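PDB 1VBL: pectate lyase 47 from Bacillus sp. TS-47, which cleaves pectate, the de-esterified backbone of pectin, by elimination, as a secreted, calcium-binding and thermostable member of polysaccharide lyase family 1. Local coordinates for residues H269-L274 against F291-I296. Sequence-based numbering, arbitrary orientation.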
loop_
_atom_site.group_PDB
_atom_site.type_symbol
_atom_site.label_atom_id
_atom_site.label_comp_id
_atom_site.label_asym_id
_atom_site.label_seq_id
_atom_site.Cartn_x
_atom_site.Cartn_y
_atom_site.Cartn_z
ATOM N N HIS A 269 1.303 9.525 -15.947
ATOM C CA HIS A 269 1.058 8.161 -15.489
ATOM C C HIS A 269 0.434 8.164 -14.103
ATOM O O HIS A 269 -0.200 9.137 -13.705
ATOM C CB HIS A 269 2.368 7.375 -15.464
ATOM C CG HIS A 269 2.992 7.213 -16.811
ATOM N ND1 HIS A 269 2.422 6.448 -17.807
ATOM C CD2 HIS A 269 4.120 7.741 -17.341
ATOM C CE1 HIS A 269 3.173 6.512 -18.891
ATOM N NE2 HIS A 269 4.210 7.289 -18.634
ATOM N N LEU A 270 0.621 7.070 -13.371
ATOM C CA LEU A 270 0.078 6.942 -12.027
ATOM C C LEU A 270 -1.433 7.165 -11.989
ATOM O O LEU A 270 -1.967 7.745 -11.045
ATOM C CB LEU A 270 0.785 7.916 -11.082
ATOM C CG LEU A 270 2.292 7.657 -10.938
ATOM C CD1 LEU A 270 2.913 8.698 -10.015
ATOM C CD2 LEU A 270 2.523 6.256 -10.392
ATOM N N ARG A 271 -2.116 6.698 -13.029
ATOM C CA ARG A 271 -3.566 6.812 -13.095
ATOM C C ARG A 271 -4.129 5.645 -12.294
ATOM O O ARG A 271 -4.057 4.489 -12.710
ATOM C CB ARG A 271 -4.023 6.785 -14.553
ATOM C CG ARG A 271 -3.756 8.120 -15.246
ATOM C CD ARG A 271 -3.977 8.083 -16.749
ATOM N NE ARG A 271 -2.891 7.403 -17.451
ATOM C CZ ARG A 271 -2.655 7.533 -18.753
ATOM N NH1 ARG A 271 -3.427 8.322 -19.486
ATOM N NH2 ARG A 271 -1.658 6.867 -19.322
ATOM N N VAL A 272 -4.674 5.966 -11.126
ATOM C CA VAL A 272 -5.199 4.961 -10.217
ATOM C C VAL A 272 -6.603 5.302 -9.735
ATOM O O VAL A 272 -6.952 6.468 -9.577
ATOM C CB VAL A 272 -4.285 4.844 -8.960
ATOM C CG1 VAL A 272 -4.749 3.693 -8.069
ATOM C CG2 VAL A 272 -2.832 4.655 -9.380
ATOM N N THR A 273 -7.400 4.266 -9.507
ATOM C CA THR A 273 -8.755 4.423 -8.992
ATOM C C THR A 273 -8.819 3.629 -7.699
ATOM O O THR A 273 -8.412 2.465 -7.658
ATOM C CB THR A 273 -9.821 3.839 -9.940
ATOM O OG1 THR A 273 -9.821 4.562 -11.172
ATOM C CG2 THR A 273 -11.207 3.934 -9.307
ATOM N N LEU A 274 -9.311 4.268 -6.644
ATOM C CA LEU A 274 -9.457 3.617 -5.351
ATOM C C LEU A 274 -10.898 3.813 -4.919
ATOM O O LEU A 274 -11.346 4.945 -4.717
ATOM C CB LEU A 274 -8.536 4.244 -4.303
ATOM C CG LEU A 274 -7.039 4.284 -4.610
ATOM C CD1 LEU A 274 -6.716 5.559 -5.370
ATOM C CD2 LEU A 274 -6.247 4.237 -3.302
ATOM N N PHE A 291 1.393 13.478 -9.557
ATOM C CA PHE A 291 1.296 13.443 -11.024
ATOM C C PHE A 291 0.098 12.853 -11.729
ATOM O O PHE A 291 -0.291 13.371 -12.766
ATOM C CB PHE A 291 2.523 12.741 -11.603
ATOM C CG PHE A 291 3.810 13.354 -11.175
ATOM C CD1 PHE A 291 4.247 14.554 -11.728
ATOM C CD2 PHE A 291 4.553 12.764 -10.169
ATOM C CE1 PHE A 291 5.409 15.151 -11.277
ATOM C CE2 PHE A 291 5.709 13.346 -9.712
ATOM C CZ PHE A 291 6.143 14.544 -10.261
ATOM N N GLY A 292 -0.481 11.780 -10.749
ATOM C CA GLY A 292 -1.610 11.102 -11.341
ATOM C C GLY A 292 -3.028 11.588 -11.211
ATOM O O GLY A 292 -3.396 12.272 -10.259
ATOM N N GLN A 293 -3.812 11.215 -12.215
ATOM C CA GLN A 293 -5.232 11.495 -12.241
ATOM C C GLN A 293 -5.730 10.304 -11.437
ATOM O O GLN A 293 -5.863 9.190 -11.950
ATOM C CB GLN A 293 -5.755 11.467 -13.674
ATOM C CG GLN A 293 -5.350 12.722 -14.441
ATOM C CD GLN A 293 -5.869 12.762 -15.866
ATOM O OE1 GLN A 293 -5.861 13.818 -16.502
ATOM N NE2 GLN A 293 -6.312 11.624 -16.379
ATOM N N VAL A 294 -5.948 10.550 -10.150
ATOM C CA VAL A 294 -6.387 9.520 -9.229
ATOM C C VAL A 294 -7.839 9.748 -8.824
ATOM O O VAL A 294 -8.195 10.807 -8.303
ATOM C CB VAL A 294 -5.488 9.507 -7.972
ATOM C CG1 VAL A 294 -5.982 8.452 -6.995
ATOM C CG2 VAL A 294 -4.035 9.216 -8.373
ATOM N N HIS A 295 -8.664 8.739 -9.083
ATOM C CA HIS A 295 -10.087 8.786 -8.769
ATOM C C HIS A 295 -10.306 8.099 -7.425
ATOM O O HIS A 295 -10.034 6.904 -7.270
ATOM C CB HIS A 295 -10.886 8.067 -9.859
ATOM C CG HIS A 295 -12.360 8.338 -9.812
ATOM N ND1 HIS A 295 -13.276 7.581 -10.508
ATOM C CD2 HIS A 295 -13.070 9.304 -9.183
ATOM C CE1 HIS A 295 -14.489 8.068 -10.312
ATOM N NE2 HIS A 295 -14.392 9.116 -9.513
ATOM N N ILE A 296 -10.799 8.865 -6.459
ATOM C CA ILE A 296 -11.041 8.364 -5.111
ATOM C C ILE A 296 -12.525 8.486 -4.799
ATOM O O ILE A 296 -13.023 9.595 -4.615
ATOM C CB ILE A 296 -10.252 9.206 -4.082
ATOM C CG1 ILE A 296 -8.760 9.185 -4.438
ATOM C CG2 ILE A 296 -10.501 8.692 -2.674
ATOM C CD1 ILE A 296 -7.906 10.043 -3.519
HETATM O O HOH W 1 -1.947 10.981 -14.844
HETATM O O HOH W 2 -12.096 5.662 -12.122
#
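Val294 meets Leu274 through methyl tips: CG1, anti to its own backbone N (chi1 178°), lies 3.4 Å from Leu274 CD1, tighter than usual van der Waals contact, the two side chains running aslant to one another. The same CD1 comes within 4.3 Å of Ile296 CG1, and the other branch of Val294, CG2, packs against Val272 CB. These four residues share one face of the parallel pairing between strands 272-280 and 293-303, neighbouring coils of the right-handed parallel beta-helix of family 1 pectate lyases; strand 239-251 extends the apolar row through Ile241 and Ile243. An alanine in place of Val294 would probably leave Leu274 CD1 without the methyl it packs against here and open a gap into which it could shift.

Thr273 and His295 run alongside each other on the opposite face, with Thr273 OG1 3.9 Å from His295 CB. A water in the plane of the imidazole joins Thr273 OG1 to His295 ND1, while NE2 is hydrogen-bonded to Gln326 OE1 on the next coil, so both ring nitrogens are engaged and the ring's rotation is probably fixed. Thr273 OG1 also accepts a hydrogen bond from Trp14 N. Between the faces, His295 N donates to Val272 O and Leu274 N to His295 O (2.8 Å), the latter nearly straight at 168°. Toward Leu270 and Gly292 no direct N-H...O bond joins the segments; Gly292 CA makes a CA-H...O contact to Leu270 O, and a water donates to His269 O and accepts from Gln293 N. The chemistry is thus divided: a closely packed methyl face turned to the core, and a polar face whose buried imidazole ties successive coils together.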